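Local atomic coordinates of predicted metal-dependent phosphohydrolase (Magnetospirillum magnetotacticum MS-1, PDB entry 3KH1), a protein that probably acts as a metal-dependent phosphohydrolase of the HD-domain family, perhaps removing the phosphate from deoxynucleoside 5'-monophosphates. Residues A[24-29]-A[77-82]; A[42-47]-A[142-147]; A[49-54]-A[138-143]; A[123-126]-A[130-133]; A[133-138]-A[174-179]. All blocks are in the same frame, centred on the assembly; numbering follows the deposited sequence. Where two conformers were deposited one is given.

Interaction 1. Residues A[24-29]-A[77-82]; sequences KTILRQ and IVEIDA
The backbones come nearest at Ile-26 and Ile-80, whose CA atoms stand 6.6 Å apart where the chain leaves a 3-10 turn, just ahead of strand 27-28, and runs past the short helix 79-82. No hydrogen bond joins the two segments; Ile-26 carries the contact by van der Waals touch, much of it against backbone carbonyls. Its CG1 branch lies beside the backbone N (chi1 -54°) and places Ile-26 CD1 3.4 Å from Glu-79 O and 4.0 Å from Ile-80 O. The other branch, anti to that N, reaches the stem of the acidic side chain, with Ile-26 CG2 4.0 Å from Glu-79 CB. Cutting this side chain back to an alanine here is likely to open a gap over the Glu-79 and Ile-80 carbonyls and strip the Glu-79 stem of its apolar cover. Ile-26 also shares a backbone hydrogen bond with Asp-41, and Lys-24 forms a salt bridge to Glu-39 of the second subunit. The Glu-79 carboxylate lies among Asp-41, Asp-76 and Asp-84. Asp-76 is the aspartate of the His-Asp doublet that names the HD domain, so the isoleucine packs beside an acidic cluster that is consistent with the metal site of this family.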
# COMPACT_ATOMS: atom_id res chain seq x y z
N LYS A 24 3.15 7.03 6.50
CA LYS A 24 3.51 5.90 7.36
C LYS A 24 3.47 6.26 8.84
O LYS A 24 3.35 5.34 9.65
CB LYS A 24 4.90 5.38 6.96
CG LYS A 24 4.93 4.81 5.52
CD LYS A 24 6.34 4.60 4.99
CE LYS A 24 6.34 4.26 3.51
NZ LYS A 24 7.74 4.16 2.95
N THR A 25 3.51 7.54 9.16
CA THR A 25 3.56 8.03 10.52
C THR A 25 2.18 8.41 11.07
O THR A 25 2.07 8.80 12.21
CB THR A 25 4.51 9.32 10.63
OG1 THR A 25 3.89 10.43 9.99
CG2 THR A 25 5.80 9.11 10.02
N ILE A 26 1.13 8.31 10.25
CA ILE A 26 -0.24 8.71 10.66
C ILE A 26 -0.95 7.47 11.18
O ILE A 26 -1.15 6.47 10.45
CB ILE A 26 -1.02 9.33 9.52
CG1 ILE A 26 -0.27 10.51 8.89
CG2 ILE A 26 -2.44 9.77 10.00
CD1 ILE A 26 0.02 11.66 9.85
N LEU A 27 -1.32 7.50 12.44
CA LEU A 27 -1.90 6.32 13.13
C LEU A 27 -3.42 6.36 13.26
O LEU A 27 -4.03 7.40 13.53
CB LEU A 27 -1.29 6.16 14.52
CG LEU A 27 0.24 6.02 14.47
CD1 LEU A 27 0.89 5.88 15.80
CD2 LEU A 27 0.67 4.86 13.50
N ARG A 28 -4.02 5.22 13.04
CA ARG A 28 -5.44 4.99 13.17
C ARG A 28 -5.75 4.40 14.55
O ARG A 28 -4.84 4.04 15.31
CB ARG A 28 -5.87 3.99 12.10
CG ARG A 28 -5.72 4.53 10.71
CD ARG A 28 -5.82 3.51 9.61
NE ARG A 28 -6.98 2.66 9.76
CZ ARG A 28 -8.22 2.88 9.41
NH1 ARG A 28 -8.51 3.92 8.67
NH2 ARG A 28 -9.15 1.95 9.71
N GLN A 29 -7.03 4.23 14.87
CA GLN A 29 -7.42 3.51 16.10
C GLN A 29 -7.58 2.00 15.91
O GLN A 29 -7.57 1.25 16.90
CB GLN A 29 -8.72 4.08 16.67
CG GLN A 29 -8.53 5.46 17.19
CD GLN A 29 -7.49 5.49 18.30
OE1 GLN A 29 -7.67 4.83 19.34
NE2 GLN A 29 -6.41 6.25 18.09
N ILE A 77 -3.82 10.22 1.64
CA ILE A 77 -2.67 11.13 1.56
C ILE A 77 -2.91 12.46 2.27
O ILE A 77 -2.00 12.98 2.93
CB ILE A 77 -2.18 11.28 0.11
CG1 ILE A 77 -1.42 9.97 -0.30
CG2 ILE A 77 -1.33 12.57 -0.06
CD1 ILE A 77 -1.10 9.87 -1.80
N VAL A 78 -4.14 12.98 2.18
CA VAL A 78 -4.43 14.21 2.90
C VAL A 78 -4.18 14.14 4.41
O VAL A 78 -3.90 15.19 5.05
CB VAL A 78 -5.88 14.71 2.67
CG1 VAL A 78 -6.04 15.19 1.20
CG2 VAL A 78 -6.94 13.66 3.11
N GLU A 79 -4.24 12.94 4.99
CA GLU A 79 -4.01 12.79 6.43
C GLU A 79 -2.57 13.11 6.87
O GLU A 79 -2.33 13.31 8.05
CB GLU A 79 -4.49 11.41 6.93
CG GLU A 79 -6.00 11.18 6.62
CD GLU A 79 -6.68 10.14 7.48
OE1 GLU A 79 -6.01 9.34 8.13
OE2 GLU A 79 -7.94 10.18 7.50
N ILE A 80 -1.61 13.13 5.94
CA ILE A 80 -0.26 13.59 6.26
C ILE A 80 -0.31 14.91 6.99
O ILE A 80 0.45 15.10 7.94
CB ILE A 80 0.64 13.65 5.01
CG1 ILE A 80 0.96 12.25 4.50
CG2 ILE A 80 1.91 14.47 5.27
CD1 ILE A 80 1.47 12.22 3.10
N ASP A 81 -1.13 15.84 6.51
CA ASP A 81 -1.29 17.13 7.14
C ASP A 81 -2.51 17.18 8.06
O ASP A 81 -2.50 17.89 9.08
CB ASP A 81 -1.44 18.26 6.10
CG ASP A 81 -0.17 18.55 5.29
OD1 ASP A 81 0.91 17.95 5.55
OD2 ASP A 81 -0.32 19.48 4.42
N ALA A 82 -3.61 16.51 7.69
CA ALA A 82 -4.87 16.64 8.44
C ALA A 82 -4.99 15.70 9.64
O ALA A 82 -5.85 15.92 10.49
CB ALA A 82 -6.08 16.47 7.53

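Interaction 2. Residues A[42-47]-A[142-147]; sequences AEHSWH and RLQPLL
Gln-144 pushes its amide between the rings of His-44 and His-47, meeting one with its oxygen and the other with its nitrogen. With CG anti to the backbone N (chi1 -177°) the chain leaves helix 132-151 toward helix 41-54, then bends at chi2 and turns the amide between the rings. Gln-144 NE2 donates to His-47 ND1 over 3.2 Å, nearly straight at 171°. The acceptor lies in the amide plane, whereas the donor stands 37° out of the imidazole plane, an oblique approach to the ring nitrogen. The carbonyl end goes to the edge of the first ring, Gln-144 OE1 being 3.0 Å from His-44 CE1. His-44 ND1 is also close to this oxygen, but the angle is too poor for a hydrogen bond. Each ring stands almost perpendicular to the amide.

The polar ends have further partners. Glu-39 serves two of them, accepting from Gln-144 NE2 and pairing with His-44 ND1; His-44 NE2 bonds Asp-141. His-47 reaches the second subunit, its NE2 bonding Val-17 O and its ND1 Lys-24 of that chain. With His-44 held at both nitrogens, rotation of its ring is restricted. His-44, the His-75 and Asp-76 doublet, and Asp-141 follow the H...HD...D order of the HD signature, so this buried polar layer between two helices is consistent with the core of an HD-type active site, where relatives hold their metal.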
# COMPACT_ATOMS: atom_id res chain seq x y z
N ALA A 42 -0.54 4.14 5.87
CA ALA A 42 0.09 3.53 4.67
C ALA A 42 -0.20 2.04 4.65
O ALA A 42 -0.60 1.50 3.62
CB ALA A 42 1.61 3.80 4.66
N GLU A 43 -0.01 1.35 5.77
CA GLU A 43 -0.24 -0.10 5.77
C GLU A 43 -1.74 -0.40 5.66
O GLU A 43 -2.11 -1.40 5.06
CB GLU A 43 0.39 -0.77 6.91
CG GLU A 43 -0.17 -0.41 8.14
CD GLU A 43 0.74 -0.77 9.43
OE1 GLU A 43 1.88 -1.31 9.37
OE2 GLU A 43 0.27 -0.45 10.46
N HIS A 44 -2.61 0.51 6.12
CA HIS A 44 -4.07 0.37 5.92
C HIS A 44 -4.40 0.44 4.44
O HIS A 44 -5.13 -0.43 3.94
CB HIS A 44 -4.82 1.47 6.69
CG HIS A 44 -6.30 1.42 6.52
ND1 HIS A 44 -7.09 0.52 7.21
CD2 HIS A 44 -7.13 2.08 5.67
CE1 HIS A 44 -8.35 0.71 6.86
NE2 HIS A 44 -8.40 1.60 5.90
N SER A 45 -3.84 1.44 3.73
CA SER A 45 -4.11 1.57 2.31
C SER A 45 -3.53 0.36 1.55
O SER A 45 -4.16 -0.10 0.59
CB SER A 45 -3.59 2.90 1.77
OG SER A 45 -4.46 3.95 2.16
N TRP A 46 -2.34 -0.13 1.91
CA TRP A 46 -1.85 -1.39 1.33
C TRP A 46 -2.91 -2.47 1.44
O TRP A 46 -3.21 -3.17 0.48
CB TRP A 46 -0.56 -1.86 2.04
CG TRP A 46 -0.23 -3.29 1.67
CD1 TRP A 46 0.35 -3.69 0.54
CD2 TRP A 46 -0.52 -4.45 2.44
NE1 TRP A 46 0.43 -5.03 0.49
CE2 TRP A 46 -0.10 -5.54 1.67
CE3 TRP A 46 -1.08 -4.66 3.69
CZ2 TRP A 46 -0.26 -6.85 2.07
CZ3 TRP A 46 -1.20 -5.99 4.13
CH2 TRP A 46 -0.80 -7.07 3.32
N HIS A 47 -3.45 -2.64 2.62
CA HIS A 47 -4.33 -3.74 2.89
C HIS A 47 -5.61 -3.66 2.11
O HIS A 47 -6.03 -4.64 1.48
CB HIS A 47 -4.63 -3.77 4.39
CG HIS A 47 -5.01 -5.11 4.94
ND1 HIS A 47 -5.25 -5.30 6.28
CD2 HIS A 47 -5.22 -6.32 4.35
CE1 HIS A 47 -5.54 -6.57 6.49
NE2 HIS A 47 -5.51 -7.22 5.35
N ARG A 142 -14.49 0.25 4.69
CA ARG A 142 -15.33 0.11 5.87
C ARG A 142 -15.36 -1.32 6.38
O ARG A 142 -15.59 -1.58 7.57
CB ARG A 142 -16.75 0.57 5.54
CG ARG A 142 -16.88 2.07 5.29
CD ARG A 142 -17.24 2.82 6.50
NE ARG A 142 -16.42 2.62 7.69
CZ ARG A 142 -15.26 3.24 7.99
NH1 ARG A 142 -14.76 4.20 7.20
NH2 ARG A 142 -14.64 2.97 9.14
N LEU A 143 -15.14 -2.30 5.49
CA LEU A 143 -15.14 -3.72 5.91
C LEU A 143 -13.93 -4.06 6.74
O LEU A 143 -14.00 -4.79 7.73
CB LEU A 143 -15.15 -4.58 4.66
CG LEU A 143 -15.06 -6.10 4.85
CD1 LEU A 143 -16.21 -6.65 5.72
CD2 LEU A 143 -15.02 -6.84 3.50
N GLN A 144 -12.78 -3.57 6.30
CA GLN A 144 -11.53 -3.99 6.93
C GLN A 144 -11.46 -3.74 8.45
O GLN A 144 -11.00 -4.64 9.20
CB GLN A 144 -10.33 -3.45 6.16
CG GLN A 144 -8.94 -3.88 6.67
CD GLN A 144 -8.30 -2.91 7.62
OE1 GLN A 144 -8.94 -1.97 8.13
NE2 GLN A 144 -6.97 -3.07 7.79
N PRO A 145 -11.90 -2.58 8.95
CA PRO A 145 -11.84 -2.38 10.39
C PRO A 145 -12.75 -3.35 11.16
O PRO A 145 -12.48 -3.65 12.32
CB PRO A 145 -12.22 -0.92 10.61
CG PRO A 145 -12.07 -0.33 9.29
CD PRO A 145 -12.19 -1.32 8.24
N LEU A 146 -13.85 -3.75 10.55
CA LEU A 146 -14.73 -4.77 11.15
C LEU A 146 -14.00 -6.09 11.31
O LEU A 146 -14.05 -6.75 12.37
CB LEU A 146 -16.02 -4.94 10.36
CG LEU A 146 -16.85 -3.68 10.14
CD1 LEU A 146 -18.11 -4.02 9.30
CD2 LEU A 146 -17.21 -2.97 11.42
N LEU A 147 -13.29 -6.48 10.25
CA LEU A 147 -12.44 -7.66 10.31
C LEU A 147 -11.46 -7.58 11.45
O LEU A 147 -11.27 -8.55 12.21
CB LEU A 147 -11.69 -7.86 8.99
CG LEU A 147 -12.50 -8.08 7.70
CD1 LEU A 147 -11.59 -8.21 6.49
CD2 LEU A 147 -13.37 -9.29 7.77

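Interaction 3. Residues A[49-54]-A[138-143]; sequences ATMAFL and DALDRL
Met-51, present as selenomethionine, is the first residue of segment 49-54 to reach helix 132-151. Its chain is bent at the last torsion (chi3 67°), which swings the terminal methyl across the other helix. Met-51 CE then sits 3.8 Å from Leu-143 CD2 and 4.0 Å from Leu-140 O, touching the methyl of one leucine and the carbonyl of the leucine three residues before it. Nearer the backbone, Met-51 CB approaches Leu-140 CD2 at 4.3 Å.

Next along the chain, Ala-52 receives the second methyl of the same leucine: Leu-140 CD1 rests 3.5 Å from Ala-52 CA and 3.6 Å from Ala-52 CB. The small residue lets the two backbones approach, the CA atoms of Ala-52 and Leu-140 being 7.0 Å apart, the nearest such pair in the contact. Leu-140 is thus split, one methyl on each of two successive residues. No hydrogen bond crosses the interface. The axes of the two short segments pass 9.7 Å apart at a crossing angle of 117°, so the helices meet steeply and share a small apolar patch.

Further on, Phe-53 turns away from this interface and packs on Ile-65 and Ala-69 of helix 65-74, a helix that also touches Ala-52 through Val-68. Leu-54 packs on Tyr-119 of the second subunit, and Leu-143 on Met-14 of that chain. Helix 41-54 therefore lies between helix 132-151, helix 65-74 and the partner subunit.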
# COMPACT_ATOMS: atom_id res chain seq x y z
N ALA A 49 -6.19 -1.84 -0.68
CA ALA A 49 -5.93 -1.97 -2.12
C ALA A 49 -5.71 -3.42 -2.53
O ALA A 49 -6.18 -3.85 -3.59
CB ALA A 49 -4.72 -1.10 -2.54
N THR A 50 -5.04 -4.20 -1.68
CA THR A 50 -4.87 -5.61 -1.96
C THR A 50 -6.24 -6.33 -1.93
O THR A 50 -6.55 -7.15 -2.80
CB THR A 50 -3.89 -6.23 -0.94
OG1 THR A 50 -2.65 -5.52 -0.99
CG2 THR A 50 -3.62 -7.69 -1.22
N MSE A 51 -7.08 -5.96 -0.97
CA MSE A 51 -8.45 -6.50 -0.90
C MSE A 51 -9.26 -6.18 -2.16
O MSE A 51 -10.07 -6.98 -2.58
CB MSE A 51 -9.21 -5.93 0.30
CG MSE A 51 -8.74 -6.48 1.64
SE MSE A 51 -9.40 -5.53 3.17
CE MSE A 51 -11.32 -5.97 3.04
N ALA A 52 -9.07 -5.00 -2.76
CA ALA A 52 -9.77 -4.66 -4.00
C ALA A 52 -9.53 -5.72 -5.07
O ALA A 52 -10.45 -6.15 -5.73
CB ALA A 52 -9.37 -3.24 -4.48
N PHE A 53 -8.27 -6.10 -5.25
CA PHE A 53 -7.95 -7.10 -6.24
C PHE A 53 -8.47 -8.47 -5.84
O PHE A 53 -9.04 -9.18 -6.64
CB PHE A 53 -6.43 -7.14 -6.48
CG PHE A 53 -5.91 -5.97 -7.25
CD1 PHE A 53 -6.27 -5.79 -8.58
CD2 PHE A 53 -5.08 -5.07 -6.65
CE1 PHE A 53 -5.78 -4.71 -9.28
CE2 PHE A 53 -4.55 -3.97 -7.35
CZ PHE A 53 -4.91 -3.77 -8.66
N LEU A 54 -8.30 -8.85 -4.58
CA LEU A 54 -8.72 -10.17 -4.12
C LEU A 54 -10.23 -10.37 -4.17
O LEU A 54 -10.70 -11.46 -4.45
CB LEU A 54 -8.26 -10.39 -2.68
CG LEU A 54 -6.78 -10.53 -2.40
CD1 LEU A 54 -6.44 -10.37 -0.90
CD2 LEU A 54 -6.18 -11.83 -2.95
N ASP A 138 -15.05 2.48 -0.93
CA ASP A 138 -15.52 2.81 0.40
C ASP A 138 -16.00 1.55 1.15
O ASP A 138 -15.76 1.40 2.35
CB ASP A 138 -16.66 3.83 0.32
CG ASP A 138 -17.06 4.38 1.68
OD1 ASP A 138 -16.22 5.05 2.32
OD2 ASP A 138 -18.24 4.17 2.06
N ALA A 139 -16.65 0.63 0.44
CA ALA A 139 -17.12 -0.61 1.07
C ALA A 139 -15.95 -1.42 1.61
O ALA A 139 -16.00 -1.93 2.74
CB ALA A 139 -17.91 -1.39 0.01
N LEU A 140 -14.86 -1.50 0.85
CA LEU A 140 -13.71 -2.25 1.29
C LEU A 140 -13.06 -1.59 2.47
O LEU A 140 -12.64 -2.22 3.45
CB LEU A 140 -12.70 -2.38 0.19
CG LEU A 140 -13.16 -3.16 -1.02
CD1 LEU A 140 -12.20 -2.91 -2.20
CD2 LEU A 140 -13.24 -4.63 -0.68
N ASP A 141 -12.97 -0.28 2.43
CA ASP A 141 -12.38 0.50 3.50
C ASP A 141 -13.17 0.39 4.81
O ASP A 141 -12.59 0.42 5.90
CB ASP A 141 -12.27 1.96 3.13
CG ASP A 141 -11.46 2.72 4.11
OD1 ASP A 141 -10.26 2.40 4.23
OD2 ASP A 141 -12.02 3.63 4.71
N ARG A 142 -14.49 0.25 4.69
CA ARG A 142 -15.33 0.11 5.87
C ARG A 142 -15.36 -1.32 6.38
O ARG A 142 -15.59 -1.58 7.57
CB ARG A 142 -16.75 0.57 5.54
CG ARG A 142 -16.88 2.07 5.29
CD ARG A 142 -17.24 2.82 6.50
NE ARG A 142 -16.42 2.62 7.69
CZ ARG A 142 -15.26 3.24 7.99
NH1 ARG A 142 -14.76 4.20 7.20
NH2 ARG A 142 -14.64 2.97 9.14
N LEU A 143 -15.14 -2.30 5.49
CA LEU A 143 -15.14 -3.72 5.91
C LEU A 143 -13.93 -4.06 6.74
O LEU A 143 -14.00 -4.79 7.73
CB LEU A 143 -15.15 -4.58 4.66
CG LEU A 143 -15.06 -6.10 4.85
CD1 LEU A 143 -16.21 -6.65 5.72
CD2 LEU A 143 -15.02 -6.84 3.50

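Interaction 4. Residues A[123-126]-A[130-133]; sequences WQEY and ETAD
A side-chain hydrogen bond and a water bridge, both made by Glu-125, span the tight connection between helix 113-128 and helix 132-151. The direct bond runs from Thr-131 OG1 to Glu-125 OE2, a short 2.7 Å. It uses the anti lone pair of the carboxylate oxygen, the one turned away from OE1. Glu-125 reaches this far because its chain is extended, with CG anti to the backbone N (chi1 180°), and it meets the threonine at about a right angle. The methyl joins in, Thr-131 CG2 lying 3.5 Å from Glu-125 OE2.

Thr-131 is the N-cap of helix 132-151. With chi1 at 64° its hydroxyl lies between the backbone N and the carbonyl carbon, and OG1 accepts from the N of Ala-134 while giving its proton to Glu-125. A capped helix start is thereby tied to the last turns of the preceding helix. A second link joins the backbones: water 1 donates to Glu-125 O at 2.7 Å and accepts from Glu-130 N at 2.8 Å.

The other carboxylate oxygen, OE1, forms a salt bridge with Arg-67, which also pairs with Asp-133 OD2. Arg-67 thus pairs with two acids, whose charge it would partly offset; their nearest oxygens, Glu-125 OE2 and Asp-133 OD2, are 4.8 Å apart. Without the carboxylate, as with an alanine here, the Thr-131 hydroxyl is likely to lose its acceptor and Arg-67 one of its acidic mates.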
# COMPACT_ATOMS: atom_id res chain seq x y z
N TRP A 123 -9.32 11.66 -5.06
CA TRP A 123 -9.57 11.70 -3.64
C TRP A 123 -10.97 12.26 -3.35
O TRP A 123 -11.72 11.68 -2.56
CB TRP A 123 -8.50 12.56 -2.93
CG TRP A 123 -8.89 12.91 -1.53
CD1 TRP A 123 -9.16 12.04 -0.51
CD2 TRP A 123 -9.20 14.20 -1.05
NE1 TRP A 123 -9.59 12.74 0.59
CE2 TRP A 123 -9.63 14.07 0.29
CE3 TRP A 123 -9.14 15.47 -1.61
CZ2 TRP A 123 -9.98 15.14 1.08
CZ3 TRP A 123 -9.48 16.55 -0.82
CH2 TRP A 123 -9.89 16.38 0.50
N GLN A 124 -11.35 13.34 -4.03
CA GLN A 124 -12.67 13.94 -3.86
C GLN A 124 -13.78 12.93 -4.22
O GLN A 124 -14.82 12.85 -3.57
CB GLN A 124 -12.75 15.23 -4.71
CG GLN A 124 -11.85 16.40 -4.18
CD GLN A 124 -11.50 17.47 -5.21
OE1 GLN A 124 -12.27 17.77 -6.10
NE2 GLN A 124 -10.31 18.04 -5.09
N GLU A 125 -13.54 12.15 -5.28
CA GLU A 125 -14.47 11.15 -5.73
C GLU A 125 -14.66 10.05 -4.68
O GLU A 125 -15.80 9.66 -4.35
CB GLU A 125 -13.97 10.57 -7.06
CG GLU A 125 -14.86 9.52 -7.61
CD GLU A 125 -14.38 8.96 -8.94
OE1 GLU A 125 -13.50 9.56 -9.57
OE2 GLU A 125 -14.85 7.87 -9.31
N TYR A 126 -13.54 9.62 -4.11
CA TYR A 126 -13.57 8.67 -3.00
C TYR A 126 -14.43 9.21 -1.85
O TYR A 126 -15.31 8.50 -1.32
CB TYR A 126 -12.16 8.38 -2.49
CG TYR A 126 -12.17 7.56 -1.26
CD1 TYR A 126 -12.35 6.18 -1.35
CD2 TYR A 126 -12.00 8.12 -0.00
CE1 TYR A 126 -12.40 5.39 -0.26
CE2 TYR A 126 -12.05 7.26 1.14
CZ TYR A 126 -12.25 5.90 0.99
OH TYR A 126 -12.28 5.12 2.13
N GLU A 130 -20.07 8.43 -4.46
CA GLU A 130 -21.18 8.44 -5.40
C GLU A 130 -20.94 7.45 -6.54
O GLU A 130 -21.85 6.67 -6.91
CB GLU A 130 -21.42 9.86 -5.93
CG GLU A 130 -21.94 10.84 -4.86
CD GLU A 130 -22.06 12.27 -5.37
OE1 GLU A 130 -22.30 12.44 -6.59
OE2 GLU A 130 -21.91 13.22 -4.56
N THR A 131 -19.74 7.47 -7.13
CA THR A 131 -19.51 6.68 -8.34
C THR A 131 -19.38 5.19 -8.00
O THR A 131 -19.21 4.80 -6.86
CB THR A 131 -18.23 7.14 -9.07
OG1 THR A 131 -17.11 6.88 -8.21
CG2 THR A 131 -18.27 8.65 -9.44
N ALA A 132 -19.46 4.34 -9.02
CA ALA A 132 -19.30 2.90 -8.82
C ALA A 132 -17.96 2.59 -8.18
O ALA A 132 -17.89 1.81 -7.23
CB ALA A 132 -19.49 2.11 -10.17
N ASP A 133 -16.88 3.16 -8.72
CA ASP A 133 -15.58 2.91 -8.16
C ASP A 133 -15.49 3.36 -6.69
O ASP A 133 -14.91 2.67 -5.86
CB ASP A 133 -14.49 3.62 -8.98
CG ASP A 133 -14.21 2.95 -10.34
OD1 ASP A 133 -14.69 1.82 -10.63
OD2 ASP A 133 -13.49 3.63 -11.09
O HOH W 1 -18.00 9.69 -5.87

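Interaction 5. Residues A[133-138]-A[174-179]; sequences DARFAD and IEAGSK
Gly-177 presses against the backbone of helix 132-151, its CA only 4.2 Å from that of Phe-136 and 3.7 Å from Arg-135 O. This is the tight side. Any side chain on Gly-177 would point into the helix: a modelled CB would come to 2.6 Å from Arg-135 O, a clash. The aromatic ring closes the same side, with Gly-177 O lying 3.5 Å from Phe-136 CD1, at the ring edge and near its plane. Phe-136 brings that edge across because its first torsion (chi1 -169°) turns the ring to the side away from its own amide nitrogen.

The other side is looser and more open to solvent. Arg-135 folds back at chi3 (-91°) over the exposed Ala-176. Arg-135 NH1 has Ala-176 O at its guanidinium edge, 3.6 Å away, with no hydrogen bond, and Arg-135 CD is 4.3 Å from Ala-176 CB. The stronger partner of the guanidinium is Glu-130 O, bonded to NE.

The contact thus fixes the end of helix 164-177 against the early part of helix 132-151. Beyond it, Phe-136 packs on Ile-65 of helix 65-74, Ser-178 caps the start of helix 179-195, and Ile-174 packs on Leu-181 and Ala-185 of that last helix.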
# COMPACT_ATOMS: atom_id res chain seq x y z
N ASP A 133 -16.88 3.16 -8.72
CA ASP A 133 -15.58 2.91 -8.16
C ASP A 133 -15.49 3.36 -6.69
O ASP A 133 -14.91 2.67 -5.86
CB ASP A 133 -14.49 3.62 -8.98
CG ASP A 133 -14.21 2.95 -10.34
OD1 ASP A 133 -14.69 1.82 -10.63
OD2 ASP A 133 -13.49 3.63 -11.09
N ALA A 134 -16.01 4.55 -6.39
CA ALA A 134 -15.93 5.08 -5.04
C ALA A 134 -16.75 4.23 -4.06
O ALA A 134 -16.32 4.07 -2.92
CB ALA A 134 -16.37 6.57 -5.00
N ARG A 135 -17.90 3.72 -4.47
CA ARG A 135 -18.70 2.89 -3.61
C ARG A 135 -18.00 1.58 -3.27
O ARG A 135 -18.04 1.12 -2.12
CB ARG A 135 -20.10 2.60 -4.16
CG ARG A 135 -21.02 3.81 -4.06
CD ARG A 135 -22.43 3.51 -4.50
NE ARG A 135 -22.56 3.80 -5.90
CZ ARG A 135 -22.63 2.91 -6.88
NH1 ARG A 135 -22.54 1.59 -6.66
NH2 ARG A 135 -22.76 3.36 -8.13
N PHE A 136 -17.33 0.97 -4.25
CA PHE A 136 -16.63 -0.28 -3.97
C PHE A 136 -15.40 -0.00 -3.09
O PHE A 136 -15.16 -0.69 -2.14
CB PHE A 136 -16.28 -1.01 -5.26
CG PHE A 136 -15.80 -2.41 -5.04
CD1 PHE A 136 -16.65 -3.37 -4.50
CD2 PHE A 136 -14.49 -2.78 -5.37
CE1 PHE A 136 -16.18 -4.63 -4.27
CE2 PHE A 136 -14.03 -4.09 -5.15
CZ PHE A 136 -14.87 -4.99 -4.62
N ALA A 137 -14.67 1.08 -3.40
CA ALA A 137 -13.53 1.49 -2.57
C ALA A 137 -13.96 1.72 -1.12
O ALA A 137 -13.34 1.22 -0.16
CB ALA A 137 -12.92 2.78 -3.14
N ASP A 138 -15.05 2.48 -0.93
CA ASP A 138 -15.52 2.81 0.40
C ASP A 138 -16.00 1.55 1.15
O ASP A 138 -15.76 1.40 2.35
CB ASP A 138 -16.66 3.83 0.32
CG ASP A 138 -17.06 4.38 1.68
OD1 ASP A 138 -16.22 5.05 2.32
OD2 ASP A 138 -18.24 4.17 2.06
N ILE A 174 -21.02 -0.55 3.16
CA ILE A 174 -20.51 -1.79 2.61
C ILE A 174 -21.52 -2.36 1.60
O ILE A 174 -21.16 -2.72 0.47
CB ILE A 174 -20.14 -2.78 3.72
CG1 ILE A 174 -19.14 -2.12 4.72
CG2 ILE A 174 -19.55 -4.05 3.11
CD1 ILE A 174 -18.83 -3.00 5.93
N GLU A 175 -22.78 -2.41 2.00
CA GLU A 175 -23.85 -2.90 1.14
C GLU A 175 -23.89 -2.14 -0.17
O GLU A 175 -24.15 -2.74 -1.21
CB GLU A 175 -25.20 -2.76 1.86
CG GLU A 175 -26.34 -3.40 1.18
CD GLU A 175 -26.44 -4.91 1.37
OE1 GLU A 175 -25.55 -5.51 2.05
OE2 GLU A 175 -27.40 -5.52 0.83
N ALA A 176 -23.64 -0.84 -0.12
CA ALA A 176 -23.69 -0.01 -1.31
C ALA A 176 -22.65 -0.41 -2.35
O ALA A 176 -22.86 -0.16 -3.56
CB ALA A 176 -23.59 1.49 -0.93
N GLY A 177 -21.54 -1.02 -1.92
CA GLY A 177 -20.49 -1.50 -2.82
C GLY A 177 -20.62 -2.96 -3.21
O GLY A 177 -20.19 -3.34 -4.29
N SER A 178 -21.18 -3.79 -2.33
CA SER A 178 -21.35 -5.21 -2.58
C SER A 178 -22.37 -5.78 -1.61
O SER A 178 -22.15 -5.77 -0.41
CB SER A 178 -20.05 -5.98 -2.37
OG SER A 178 -20.27 -7.37 -2.42
N LYS A 179 -23.48 -6.30 -2.13
CA LYS A 179 -24.45 -6.95 -1.31
C LYS A 179 -23.86 -8.17 -0.58
O LYS A 179 -24.15 -8.40 0.59
CB LYS A 179 -25.71 -7.35 -2.11
CG LYS A 179 -26.55 -6.16 -2.55
CD LYS A 179 -27.90 -6.61 -3.15

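From the N terminus, interaction 1 closes the first loop, joining the strand region near 27 to helix 79-82. Helix 41-54 starts inside that loop, and interactions 2 and 3 carry it across to helix 132-151, so both cross interaction 1. These two are neighbours, 7 Å between centres, with contacts between their side chains. Interaction 4 is a short local closure nested inside both, and it comes after interaction 1 in series. Interaction 5 begins where interaction 4 ends, on Asp-133, and runs forward to helix 164-177, crossing interactions 2 and 3. Helix 132-151 therefore takes part in four contacts, whereas interaction 1 lies on the opposite side of the chain's centre from interaction 5.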